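Local coordinates for protein sulfotransferase (Mus musculus, PDB 5X2B) that probably transfers a sulfuryl group from the nucleotide donor PAPS to an acceptor and holds adenosine-3'-5'-diphosphate in its pocket, at residues P96-V99 / K100-Q103; E134-A137 / A138-E141; V227-A230 / L231-D234; D260-F263 / T264-R268. All coordinates share one frame; numbering follows the deposited sequence.

Contact 1: P96-V99 / K100-Q103; sequences PVTV and KQKQ
Gln101 folds back along the short helix 97-102 and lies across Val97 and Thr98, one turn earlier, so a long polar chain covers two small beta-branched ones. Its CB sits 3.6 Å from Thr98 O. The chain then runs on extended from CG, which faces CA of Thr98. At the carboxamide, CD of Gln101 comes 3.5 Å from CG2 of Val97, the methyl that stands anti to the backbone N. The two branches of the amide part company here: NE2 of Gln101 stays beside that same methyl, while OE1 turns to Thr98 and takes a weak hydrogen bond from OG1 of Thr98 at 3.4 Å.

Beneath these side chains the helix makes its usual backbone bonds, among them Lys102 N to Thr98 O at 3.1 Å, with an N-H...O angle of 155°. Pro96 occupies the N-cap position, and its carbonyl accepts a weak bond from Lys100 N. At the other end Gln103 takes up a positive phi of 55° and closes the helix in a Schellman motif. Lys100 sends its amine elsewhere, to the carbonyl and ring of Tyr92, and Asp26 OD1 receives the N-H of Val97 at the first turn.

The chemistry is therefore mixed: backbone bonds carry the turn, whereas the Gln101 amide adds a van der Waals contact with the Val97 methyl and one long polar contact that probably restrains it only lightly.

Contact 2: E134-A137 / A138-E141; sequences ETWA and AFLE
Trp136 and Leu140 both carry CG anti to the backbone N, with chi1 of 153° and -180°, and these torsions bring the indole and the leucine together one turn apart. Leu140 CB lies over one face of the indole in a CH-pi contact, 4.2 Å from the centroid of the six-membered ring and 16° off its normal. Further out, CD1 of Leu140 reaches CH2 of Trp136 at 3.8 Å. On the Phe139 side, CZ3 of Trp136 meets CD1 of Phe139 at 4.0 Å, arriving at the edge of the phenyl ring near its plane.

Trp136 NE1 is bonded to Gln255 OE1 on helix 253-266, which helps fix the turn of the indole. An alanine at Trp136 is likely to leave the Leu140 side chain without its aromatic cover and Gln255 without its indole donor.

The backbone follows suit: Leu140 N is hydrogen-bonded to Trp136 O at 3.0 Å. Thr135 stands at the N-cap, its carbonyl accepting from Ala138 N at 3.3 Å. Phe139 packs edge-to-face with Tyr124, a residue of a calcium site known for this protein. The arrangement is an i to i+4 aromatic-aliphatic pair in the first turns of a helix, here joining helix 136-145 to helices 113-126 and 253-266.

Contact 3: V227-A230 / L231-D234; sequences VICA and LTSD
Leu231 opens the second half of this turn by laying its CB 3.9 Å from SG of Cys229. Its CD1 lies equally near the sulfur, so the leucine side chain follows the thiol from root to branch. The backbone N of Leu231 also directs a weak hydrogen bond to that sulfur, at 3.6 Å.

Thr232 comes next and meets Cys229 with its backbone and, directly or through water, with both branches of its side chain. Its N-H is bonded to Cys229 O at 2.9 Å, an i to i+3 link of the beta-turn kind across Ala230 and Leu231, although the carbonyl is less surely placed. The threonine methyl, CG2, is turned to CB and SG of Cys229, while OG1 takes the other route, to a water 2.5 Å away. That water accepts the N-H of Cys229 at 2.6 Å, and so bridges the two sides of the turn. The carbonyl of Thr232 faces CG2 of Val227 at 3.3 Å.

Ser233 continues the chain outward, its hydroxyl bonded to Asn129 ND2. The turn belongs to the long loop between helices 210-214 and 253-266, about 5 Å from the bound adenosine-3'-5'-diphosphate at the Cys229 side chain. Around it, Val227 O meets Ser64 OG just beyond strand 60-62, while Ile228 and Cys229 rest on His46 of helix 45-53.

Contact 4: D260-F263 / T264-R268; sequences DELF and TEKMR
Met267 lies over Phe263 in a Met-aromatic contact at the end of helix 253-266. The methylene carries the nearer part: CG of Met267 stands over one face of the ring in a CH-pi approach, 16° off the normal and displaced toward the rim. The sulfur is more remote, SD of Met267 lying 5.0 Å from the ring centroid, above the face. The methionine chain, bent at both chi2 and chi3, begins with CG anti to its own carbonyl carbon (chi1 -56°), which brings CG to the ring. With an alanine at Phe263, Met267 would probably lose the surface it lies on, and a gap would open toward Trp153 and Phe154 of helix 153-161, which the ring also touches.

Among apolar and mixed contacts, Leu262 and Lys266 run side by side, pointing the same way. The Lys266 amine goes on to a salt bridge with Asp155, and Asp260 forms another with Lys114, so charged ends on this helix tie it to its neighbours.

Hydrogen bonds form the third group. The main-chain series is of the i to i+4 kind: Glu265 N reaches Glu261 O at 2.8 Å, and Met267 N is bonded to Phe263 O at 2.6 Å. Asp260 O is gripped twice by Thr264, whose N lies 2.9 Å away and whose hydroxyl OG1 donates to the same oxygen at 2.6 Å.

In the fold
The four contacts follow one another in series along a single sulfotransferase domain, each a turn of continuous chain. Contact 1 lies on helix 97-102, leading into strand 105-110 of the five-stranded parallel sheet; contact 2 opens helix 136-145; contact 3 occupies the long loop before helix 253-266, and contact 4 ends that helix. Contacts 1 and 2 lie on opposite sides of the chain's centre, their centres about 37 Å apart, as do contacts 3 and 4 at about 31 Å. Contacts 2 and 4 come nearest, about 8 Å between closest atoms, and helix 253-266 serves both. Contact 3 sits beside the nucleotide, while contacts 1, 2 and 4 lie on helices farther from the chain's centre.

Contact 1: P96-V99 / K100-Q103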
ATOM      1  N   PRO A  96       0.060   8.859 -12.785  1.00 33.56           N
ATOM      2  CA  PRO A  96       0.362   9.981 -13.665  1.00 27.55           C
ATOM      3  C   PRO A  96       1.328   9.626 -14.730  1.00 36.63           C
ATOM      4  O   PRO A  96       2.387   9.122 -14.428  1.00 27.82           O
ATOM      5  CB  PRO A  96       1.032  10.967 -12.737  1.00 31.87           C
ATOM      6  CG  PRO A  96       0.385  10.726 -11.467  1.00 26.76           C
ATOM      7  CD  PRO A  96       0.138   9.280 -11.382  1.00 31.80           C
ATOM      8  N   VAL A  97       0.979   9.923 -15.965  1.00 29.55           N
ATOM      9  CA  VAL A  97       1.793   9.504 -17.063  1.00 21.85           C
ATOM     10  C   VAL A  97       3.179   9.944 -16.830  1.00 23.32           C
ATOM     11  O   VAL A  97       4.126   9.257 -17.102  1.00 34.35           O
ATOM     12  CB  VAL A  97       1.412  10.209 -18.297  1.00 30.51           C
ATOM     13  CG1 VAL A  97       1.554  11.681 -18.100  1.00 37.04           C
ATOM     14  CG2 VAL A  97       2.327   9.742 -19.400  1.00 43.92           C
ATOM     15  N   THR A  98       3.287  11.130 -16.296  1.00 24.52           N
ATOM     16  CA  THR A  98       4.550  11.772 -16.215  1.00 28.99           C
ATOM     17  C   THR A  98       5.468  10.942 -15.338  1.00 27.83           C
ATOM     18  O   THR A  98       6.673  10.958 -15.475  1.00 35.03           O
ATOM     19  CB  THR A  98       4.333  13.141 -15.641  1.00 42.49           C
ATOM     20  OG1 THR A  98       4.634  14.131 -16.642  1.00 40.08           O
ATOM     21  CG2 THR A  98       5.174  13.344 -14.444  1.00 25.71           C
ATOM     22  N   VAL A  99       4.888  10.189 -14.423  1.00 35.18           N
ATOM     23  CA  VAL A  99       5.697   9.321 -13.583  1.00 28.65           C
ATOM     24  C   VAL A  99       6.161   8.170 -14.447  1.00 38.37           C
ATOM     25  O   VAL A  99       7.257   7.619 -14.282  1.00 24.69           O
ATOM     26  CB  VAL A  99       4.896   8.739 -12.372  1.00 29.76           C
ATOM     27  CG1 VAL A  99       5.729   7.754 -11.584  1.00 23.28           C
ATOM     28  CG2 VAL A  99       4.473   9.820 -11.457  1.00 38.44           C
ATOM     29  N   LYS A 100       5.304   7.783 -15.382  1.00 30.17           N
ATOM     30  CA  LYS A 100       5.678   6.681 -16.231  1.00 32.80           C
ATOM     31  C   LYS A 100       6.854   7.155 -17.076  1.00 33.18           C
ATOM     32  O   LYS A 100       7.841   6.441 -17.230  1.00 41.93           O
ATOM     33  CB  LYS A 100       4.467   6.193 -17.021  1.00 38.07           C
ATOM     34  CG  LYS A 100       3.421   5.639 -16.078  1.00 26.73           C
ATOM     35  CD  LYS A 100       2.112   5.357 -16.733  1.00 29.21           C
ATOM     36  CE  LYS A 100       1.019   5.339 -15.685  1.00 30.94           C
ATOM     37  NZ  LYS A 100      -0.307   5.189 -16.355  1.00 37.24           N
ATOM     38  N   GLN A 101       6.764   8.405 -17.532  1.00 47.18           N
ATOM     39  CA  GLN A 101       7.714   9.000 -18.481  1.00 31.12           C
ATOM     40  C   GLN A 101       9.069   9.153 -17.858  1.00 29.06           C
ATOM     41  O   GLN A 101      10.075   8.904 -18.483  1.00 40.54           O
ATOM     42  CB  GLN A 101       7.209  10.356 -18.978  1.00 29.21           C
ATOM     43  CG  GLN A 101       5.675  10.445 -19.142  1.00 50.52           C
ATOM     44  CD  GLN A 101       5.181  11.619 -20.022  1.00 40.32           C
ATOM     45  OE1 GLN A 101       5.343  12.789 -19.702  1.00 31.45           O
ATOM     46  NE2 GLN A 101       4.549  11.275 -21.130  1.00 55.22           N
ATOM     47  N   LYS A 102       9.125   9.541 -16.609  1.00 39.15           N
ATOM     48  CA  LYS A 102      10.417   9.674 -15.966  1.00 29.17           C
ATOM     49  C   LYS A 102      11.025   8.343 -15.547  1.00 23.43           C
ATOM     50  O   LYS A 102      12.200   8.286 -15.199  1.00 47.56           O
ATOM     51  CB  LYS A 102      10.277  10.534 -14.724  1.00 37.73           C
ATOM     52  CG  LYS A 102       9.853  11.930 -15.017  1.00 37.95           C
ATOM     53  CD  LYS A 102      10.987  12.682 -15.604  1.00 41.20           C
ATOM     54  CE  LYS A 102      10.681  14.141 -15.574  1.00 59.15           C
ATOM     55  NZ  LYS A 102       9.512  14.437 -16.460  1.00 54.42           N
ATOM     56  N   GLN A 103      10.222   7.289 -15.518  1.00 27.07           N
ATOM     57  CA  GLN A 103      10.618   6.029 -14.891  1.00 32.16           C
ATOM     58  C   GLN A 103      11.057   6.170 -13.434  1.00 34.26           C
ATOM     59  O   GLN A 103      12.047   5.528 -13.016  1.00 24.62           O
ATOM     60  CB  GLN A 103      11.785   5.429 -15.649  1.00 46.94           C
ATOM     61  CG  GLN A 103      11.396   4.839 -16.947  1.00 44.34           C
ATOM     62  CD  GLN A 103      12.586   4.644 -17.831  1.00 52.78           C
ATOM     63  OE1 GLN A 103      13.721   4.770 -17.388  1.00 55.42           O
ATOM     64  NE2 GLN A 103      12.342   4.350 -19.093  1.00 38.29           N
TER

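Contact 2: E134-A137 / A138-E141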
ATOM      1  N   GLU A 134     -21.652  -5.024   8.005  1.00 45.34           N
ATOM      2  CA  GLU A 134     -21.977  -5.777   9.240  1.00 48.88           C
ATOM      3  C   GLU A 134     -21.154  -7.080   9.447  1.00 50.67           C
ATOM      4  O   GLU A 134     -20.547  -7.353  10.495  1.00 31.58           O
ATOM      5  CB  GLU A 134     -23.464  -6.162   9.260  1.00 57.16           C
ATOM      6  CG  GLU A 134     -24.471  -5.031   9.131  1.00 50.82           C
ATOM      7  CD  GLU A 134     -25.768  -5.343   9.882  1.00 55.07           C
ATOM      8  OE1 GLU A 134     -25.893  -6.463  10.435  1.00 66.49           O
ATOM      9  OE2 GLU A 134     -26.658  -4.471   9.927  1.00 58.22           O
ATOM     10  N   THR A 135     -21.174  -7.916   8.434  1.00 46.72           N
ATOM     11  CA  THR A 135     -20.649  -9.245   8.584  1.00 40.12           C
ATOM     12  C   THR A 135     -19.549  -9.403   7.561  1.00 44.14           C
ATOM     13  O   THR A 135     -19.469  -8.676   6.554  1.00 53.93           O
ATOM     14  CB  THR A 135     -21.739 -10.304   8.376  1.00 38.86           C
ATOM     15  OG1 THR A 135     -22.165 -10.311   7.010  1.00 40.80           O
ATOM     16  CG2 THR A 135     -22.946  -9.998   9.273  1.00 29.25           C
ATOM     17  N   TRP A 136     -18.684 -10.352   7.844  1.00 43.38           N
ATOM     18  CA  TRP A 136     -17.552 -10.658   6.991  1.00 45.54           C
ATOM     19  C   TRP A 136     -17.994 -10.954   5.534  1.00 30.71           C
ATOM     20  O   TRP A 136     -17.388 -10.488   4.558  1.00 35.76           O
ATOM     21  CB  TRP A 136     -16.803 -11.841   7.635  1.00 33.10           C
ATOM     22  CG  TRP A 136     -16.046 -12.698   6.677  1.00 41.55           C
ATOM     23  CD1 TRP A 136     -16.233 -14.020   6.423  1.00 30.06           C
ATOM     24  CD2 TRP A 136     -14.995 -12.280   5.837  1.00 38.93           C
ATOM     25  NE1 TRP A 136     -15.349 -14.450   5.489  1.00 29.48           N
ATOM     26  CE2 TRP A 136     -14.574 -13.377   5.097  1.00 29.29           C
ATOM     27  CE3 TRP A 136     -14.355 -11.053   5.627  1.00 46.99           C
ATOM     28  CZ2 TRP A 136     -13.555 -13.324   4.183  1.00 42.87           C
ATOM     29  CZ3 TRP A 136     -13.350 -10.985   4.726  1.00 51.16           C
ATOM     30  CH2 TRP A 136     -12.949 -12.115   4.007  1.00 56.85           C
ATOM     31  N   ALA A 137     -19.080 -11.693   5.403  1.00 34.26           N
ATOM     32  CA  ALA A 137     -19.434 -12.284   4.133  1.00 28.35           C
ATOM     33  C   ALA A 137     -19.943 -11.231   3.168  1.00 36.96           C
ATOM     34  O   ALA A 137     -19.942 -11.421   1.948  1.00 45.59           O
ATOM     35  CB  ALA A 137     -20.466 -13.324   4.369  1.00 36.93           C
ATOM     36  N   ALA A 138     -20.386 -10.115   3.733  1.00 53.75           N
ATOM     37  CA  ALA A 138     -20.899  -9.000   2.964  1.00 47.33           C
ATOM     38  C   ALA A 138     -19.751  -8.325   2.262  1.00 40.69           C
ATOM     39  O   ALA A 138     -19.771  -8.049   1.070  1.00 41.51           O
ATOM     40  CB  ALA A 138     -21.574  -8.017   3.896  1.00 34.71           C
ATOM     41  N   PHE A 139     -18.744  -8.048   3.050  1.00 29.92           N
ATOM     42  CA  PHE A 139     -17.560  -7.428   2.542  1.00 38.66           C
ATOM     43  C   PHE A 139     -16.811  -8.293   1.531  1.00 31.99           C
ATOM     44  O   PHE A 139     -16.286  -7.789   0.551  1.00 50.71           O
ATOM     45  CB  PHE A 139     -16.690  -7.156   3.723  1.00 34.09           C
ATOM     46  CG  PHE A 139     -15.390  -6.593   3.370  1.00 39.03           C
ATOM     47  CD1 PHE A 139     -14.280  -7.399   3.244  1.00 44.41           C
ATOM     48  CD2 PHE A 139     -15.266  -5.258   3.166  1.00 31.76           C
ATOM     49  CE1 PHE A 139     -13.060  -6.854   2.929  1.00 41.71           C
ATOM     50  CE2 PHE A 139     -14.068  -4.709   2.851  1.00 43.88           C
ATOM     51  CZ  PHE A 139     -12.958  -5.504   2.747  1.00 41.09           C
ATOM     52  N   LEU A 140     -16.737  -9.590   1.759  1.00 33.51           N
ATOM     53  CA  LEU A 140     -16.010 -10.420   0.824  1.00 37.06           C
ATOM     54  C   LEU A 140     -16.610 -10.351  -0.567  1.00 34.19           C
ATOM     55  O   LEU A 140     -15.883 -10.371  -1.563  1.00 34.82           O
ATOM     56  CB  LEU A 140     -16.014 -11.859   1.268  1.00 31.22           C
ATOM     57  CG  LEU A 140     -15.252 -12.796   0.327  1.00 37.09           C
ATOM     58  CD1 LEU A 140     -13.778 -12.429   0.283  1.00 29.73           C
ATOM     59  CD2 LEU A 140     -15.408 -14.245   0.749  1.00 29.53           C
ATOM     60  N   GLU A 141     -17.933 -10.332  -0.639  1.00 36.03           N
ATOM     61  CA  GLU A 141     -18.600 -10.319  -1.922  1.00 32.44           C
ATOM     62  C   GLU A 141     -18.160  -9.135  -2.739  1.00 30.51           C
ATOM     63  O   GLU A 141     -18.049  -9.218  -3.966  1.00 34.23           O
ATOM     64  CB  GLU A 141     -20.111 -10.225  -1.753  1.00 47.55           C
ATOM     65  CG  GLU A 141     -20.814 -11.165  -2.695  1.00 51.43           C
ATOM     66  CD  GLU A 141     -22.320 -10.938  -2.792  1.00 83.64           C
ATOM     67  OE1 GLU A 141     -22.744  -9.946  -3.445  1.00 78.44           O
ATOM     68  OE2 GLU A 141     -23.072 -11.778  -2.229  1.00 75.81           O
TER

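Contact 3: V227-A230 / L231-D234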
ATOM      1  N   VAL A 227      -0.394  12.351   7.404  1.00 71.46           N
ATOM      2  CA  VAL A 227      -1.119  11.151   7.002  1.00 67.55           C
ATOM      3  C   VAL A 227      -0.378  10.525   5.859  1.00 70.25           C
ATOM      4  O   VAL A 227       0.151  11.227   4.984  1.00 75.74           O
ATOM      5  CB  VAL A 227      -2.535  11.406   6.488  1.00 61.14           C
ATOM      6  CG1 VAL A 227      -2.659  12.768   5.849  1.00 66.46           C
ATOM      7  CG2 VAL A 227      -2.907  10.305   5.482  1.00 65.94           C
ATOM      8  N   ILE A 228      -0.357   9.202   5.840  1.00 59.29           N
ATOM      9  CA  ILE A 228       0.327   8.517   4.760  1.00 65.42           C
ATOM     10  C   ILE A 228      -0.581   7.615   3.965  1.00 54.87           C
ATOM     11  O   ILE A 228      -0.277   7.253   2.842  1.00 54.68           O
ATOM     12  CB  ILE A 228       1.572   7.772   5.251  1.00 59.83           C
ATOM     13  CG1 ILE A 228       1.309   7.017   6.550  1.00 43.13           C
ATOM     14  CG2 ILE A 228       2.683   8.780   5.455  1.00 66.84           C
ATOM     15  CD1 ILE A 228       2.572   6.421   7.131  1.00 41.07           C
ATOM     16  N   CYS A 229      -1.717   7.266   4.526  1.00 54.02           N
ATOM     17  CA  CYS A 229      -2.686   6.558   3.728  1.00 41.07           C
ATOM     18  C   CYS A 229      -3.839   7.496   3.645  1.00 44.70           C
ATOM     19  O   CYS A 229      -4.289   8.023   4.656  1.00 41.86           O
ATOM     20  CB  CYS A 229      -3.032   5.215   4.352  1.00 48.68           C
ATOM     21  SG  CYS A 229      -4.464   4.371   3.668  1.00 40.69           S
ATOM     22  N   ALA A 230      -4.270   7.753   2.419  1.00 38.70           N
ATOM     23  CA  ALA A 230      -5.306   8.727   2.178  1.00 37.09           C
ATOM     24  C   ALA A 230      -6.511   8.408   3.050  1.00 55.58           C
ATOM     25  O   ALA A 230      -7.196   9.297   3.544  1.00 51.12           O
ATOM     26  CB  ALA A 230      -5.708   8.750   0.687  1.00 29.68           C
ATOM     27  N   LEU A 231      -6.768   7.131   3.260  1.00 39.04           N
ATOM     28  CA  LEU A 231      -7.976   6.753   3.982  1.00 48.05           C
ATOM     29  C   LEU A 231      -7.848   7.073   5.438  1.00 47.07           C
ATOM     30  O   LEU A 231      -8.815   7.416   6.090  1.00 61.78           O
ATOM     31  CB  LEU A 231      -8.208   5.267   3.874  1.00 54.27           C
ATOM     32  CG  LEU A 231      -8.234   4.807   2.433  1.00 58.93           C
ATOM     33  CD1 LEU A 231      -7.967   3.311   2.357  1.00 53.83           C
ATOM     34  CD2 LEU A 231      -9.551   5.196   1.829  1.00 47.44           C
ATOM     35  N   THR A 232      -6.642   6.961   5.958  1.00 43.73           N
ATOM     36  CA  THR A 232      -6.484   6.953   7.389  1.00 57.39           C
ATOM     37  C   THR A 232      -6.146   8.312   7.957  1.00 60.50           C
ATOM     38  O   THR A 232      -5.226   8.994   7.478  1.00 54.86           O
ATOM     39  CB  THR A 232      -5.378   6.006   7.795  1.00 71.98           C
ATOM     40  OG1 THR A 232      -4.194   6.760   8.088  1.00 78.96           O
ATOM     41  CG2 THR A 232      -5.111   5.018   6.664  1.00 63.09           C
ATOM     42  N   SER A 233      -6.906   8.658   8.993  1.00 56.53           N
ATOM     43  CA  SER A 233      -6.716   9.850   9.798  1.00 64.86           C
ATOM     44  C   SER A 233      -6.302   9.485  11.224  1.00 43.38           C
ATOM     45  O   SER A 233      -5.714  10.290  11.930  1.00 57.49           O
ATOM     46  CB  SER A 233      -8.031  10.625   9.839  1.00 68.57           C
ATOM     47  OG  SER A 233      -8.679  10.613   8.568  1.00 62.35           O
ATOM     48  N   ASP A 234      -6.642   8.283  11.670  1.00 60.45           N
ATOM     49  CA  ASP A 234      -6.202   7.832  12.984  1.00 64.52           C
ATOM     50  C   ASP A 234      -5.247   6.704  12.811  1.00 54.35           C
ATOM     51  O   ASP A 234      -5.640   5.571  12.566  1.00 58.96           O
ATOM     52  CB  ASP A 234      -7.349   7.326  13.850  1.00 56.90           C
ATOM     53  CG  ASP A 234      -6.864   6.756  15.147  1.00 52.63           C
ATOM     54  OD1 ASP A 234      -5.727   6.221  15.175  1.00 63.54           O
ATOM     55  OD2 ASP A 234      -7.611   6.843  16.138  1.00 46.81           O
TER
HETATM   56  O   HOH W   1      -1.972   7.313   7.126  1.00 39.27           O

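Contact 4: D260-F263 / T264-R268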
ATOM      1  N   ASP A 260     -10.400 -19.480  -4.259  1.00 32.72           N
ATOM      2  CA  ASP A 260      -9.318 -20.143  -4.902  1.00 38.46           C
ATOM      3  C   ASP A 260      -9.595 -20.285  -6.377  1.00 44.03           C
ATOM      4  O   ASP A 260      -8.686 -20.258  -7.177  1.00 41.07           O
ATOM      5  CB  ASP A 260      -9.119 -21.479  -4.219  1.00 26.02           C
ATOM      6  CG  ASP A 260      -8.445 -21.320  -2.882  1.00 38.93           C
ATOM      7  OD1 ASP A 260      -8.133 -20.161  -2.564  1.00 52.77           O
ATOM      8  OD2 ASP A 260      -8.195 -22.288  -2.155  1.00 30.60           O
ATOM      9  N   GLU A 261     -10.850 -20.375  -6.761  1.00 36.15           N
ATOM     10  CA  GLU A 261     -11.146 -20.464  -8.173  1.00 46.51           C
ATOM     11  C   GLU A 261     -11.045 -19.146  -8.896  1.00 52.13           C
ATOM     12  O   GLU A 261     -10.531 -19.085 -10.006  1.00 42.38           O
ATOM     13  CB  GLU A 261     -12.527 -21.029  -8.342  1.00 55.40           C
ATOM     14  CG  GLU A 261     -12.573 -22.455  -7.871  1.00 63.55           C
ATOM     15  CD  GLU A 261     -13.902 -23.118  -8.197  1.00 67.89           C
ATOM     16  OE1 GLU A 261     -14.664 -22.543  -9.011  1.00 56.38           O
ATOM     17  OE2 GLU A 261     -14.183 -24.198  -7.637  1.00 61.01           O
ATOM     18  N   LEU A 262     -11.547 -18.080  -8.295  1.00 46.99           N
ATOM     19  CA  LEU A 262     -11.368 -16.779  -8.911  1.00 46.43           C
ATOM     20  C   LEU A 262      -9.893 -16.444  -8.907  1.00 45.95           C
ATOM     21  O   LEU A 262      -9.363 -15.862  -9.852  1.00 37.99           O
ATOM     22  CB  LEU A 262     -12.101 -15.688  -8.147  1.00 51.86           C
ATOM     23  CG  LEU A 262     -12.564 -14.479  -8.978  1.00 51.12           C
ATOM     24  CD1 LEU A 262     -13.130 -13.390  -8.082  1.00 49.72           C
ATOM     25  CD2 LEU A 262     -11.465 -13.867  -9.821  1.00 41.45           C
ATOM     26  N   PHE A 263      -9.234 -16.774  -7.810  1.00 30.30           N
ATOM     27  CA  PHE A 263      -7.852 -16.441  -7.721  1.00 41.06           C
ATOM     28  C   PHE A 263      -7.093 -17.119  -8.830  1.00 30.11           C
ATOM     29  O   PHE A 263      -6.301 -16.531  -9.555  1.00 37.06           O
ATOM     30  CB  PHE A 263      -7.235 -16.925  -6.445  1.00 28.42           C
ATOM     31  CG  PHE A 263      -5.785 -16.648  -6.409  1.00 44.93           C
ATOM     32  CD1 PHE A 263      -5.309 -15.469  -5.844  1.00 32.21           C
ATOM     33  CD2 PHE A 263      -4.893 -17.511  -7.041  1.00 30.53           C
ATOM     34  CE1 PHE A 263      -3.959 -15.203  -5.843  1.00 24.71           C
ATOM     35  CE2 PHE A 263      -3.540 -17.254  -7.045  1.00 38.03           C
ATOM     36  CZ  PHE A 263      -3.066 -16.103  -6.446  1.00 40.65           C
ATOM     37  N   THR A 264      -7.310 -18.404  -8.905  1.00 41.11           N
ATOM     38  CA  THR A 264      -6.679 -19.208  -9.905  1.00 53.21           C
ATOM     39  C   THR A 264      -7.116 -18.799 -11.304  1.00 36.38           C
ATOM     40  O   THR A 264      -6.387 -18.996 -12.264  1.00 40.17           O
ATOM     41  CB  THR A 264      -7.078 -20.628  -9.708  1.00 51.78           C
ATOM     42  OG1 THR A 264      -6.538 -21.096  -8.458  1.00 54.69           O
ATOM     43  CG2 THR A 264      -6.577 -21.443 -10.868  1.00 53.30           C
ATOM     44  N   GLU A 265      -8.312 -18.243 -11.411  1.00 38.82           N
ATOM     45  CA  GLU A 265      -8.809 -17.727 -12.682  1.00 35.14           C
ATOM     46  C   GLU A 265      -8.142 -16.412 -13.033  1.00 56.04           C
ATOM     47  O   GLU A 265      -7.766 -16.183 -14.177  1.00 56.79           O
ATOM     48  CB  GLU A 265     -10.305 -17.519 -12.600  1.00 35.32           C
ATOM     49  CG  GLU A 265     -10.904 -16.659 -13.677  1.00 45.39           C
ATOM     50  CD  GLU A 265     -12.371 -16.380 -13.400  1.00 67.15           C
ATOM     51  OE1 GLU A 265     -13.199 -17.239 -13.758  1.00 85.29           O
ATOM     52  OE2 GLU A 265     -12.703 -15.329 -12.802  1.00 60.20           O
ATOM     53  N   LYS A 266      -7.993 -15.521 -12.068  1.00 40.50           N
ATOM     54  CA  LYS A 266      -7.371 -14.277 -12.402  1.00 34.05           C
ATOM     55  C   LYS A 266      -5.840 -14.416 -12.380  1.00 41.69           C
ATOM     56  O   LYS A 266      -5.179 -13.943 -13.281  1.00 45.23           O
ATOM     57  CB  LYS A 266      -7.876 -13.143 -11.499  1.00 42.53           C
ATOM     58  CG  LYS A 266      -9.327 -12.758 -11.718  1.00 30.70           C
ATOM     59  CD  LYS A 266      -9.546 -11.593 -12.720  1.00 34.09           C
ATOM     60  CE  LYS A 266      -9.955 -10.266 -12.012  1.00 41.25           C
ATOM     61  NZ  LYS A 266     -10.143  -9.059 -12.953  1.00 47.75           N
ATOM     62  N   MET A 267      -5.272 -15.075 -11.381  1.00 47.97           N
ATOM     63  CA  MET A 267      -3.809 -15.036 -11.209  1.00 35.48           C
ATOM     64  C   MET A 267      -3.143 -16.124 -11.969  1.00 43.91           C
ATOM     65  O   MET A 267      -2.157 -16.691 -11.485  1.00 46.69           O
ATOM     66  CB  MET A 267      -3.455 -15.215  -9.743  1.00 27.11           C
ATOM     67  CG  MET A 267      -4.128 -14.209  -8.919  1.00 19.98           C
ATOM     68  SD  MET A 267      -3.678 -12.690  -9.680  1.00 44.09           S
ATOM     69  CE  MET A 267      -1.952 -12.753  -9.311  1.00 36.06           C
ATOM     70  N   ARG A 268      -3.662 -16.393 -13.167  1.00 45.78           N
ATOM     71  CA  ARG A 268      -3.341 -17.619 -13.892  1.00 44.56           C
ATOM     72  C   ARG A 268      -1.889 -17.953 -13.691  1.00 53.66           C
ATOM     73  O   ARG A 268      -1.503 -18.777 -12.856  1.00 56.81           O
ATOM     74  CB  ARG A 268      -3.556 -17.469 -15.420  1.00 61.85           C
ATOM     75  CG  ARG A 268      -4.800 -16.735 -15.911  1.00 64.63           C
ATOM     76  CD  ARG A 268      -6.035 -17.644 -15.996  1.00 78.65           C
ATOM     77  NE  ARG A 268      -6.103 -18.498 -17.192  1.00 77.16           N
ATOM     78  CZ  ARG A 268      -6.745 -18.181 -18.322  1.00 77.80           C
ATOM     79  NH1 ARG A 268      -6.766 -19.029 -19.341  1.00 71.94           N
ATOM     80  NH2 ARG A 268      -7.371 -17.015 -18.449  1.00 73.02           N
TER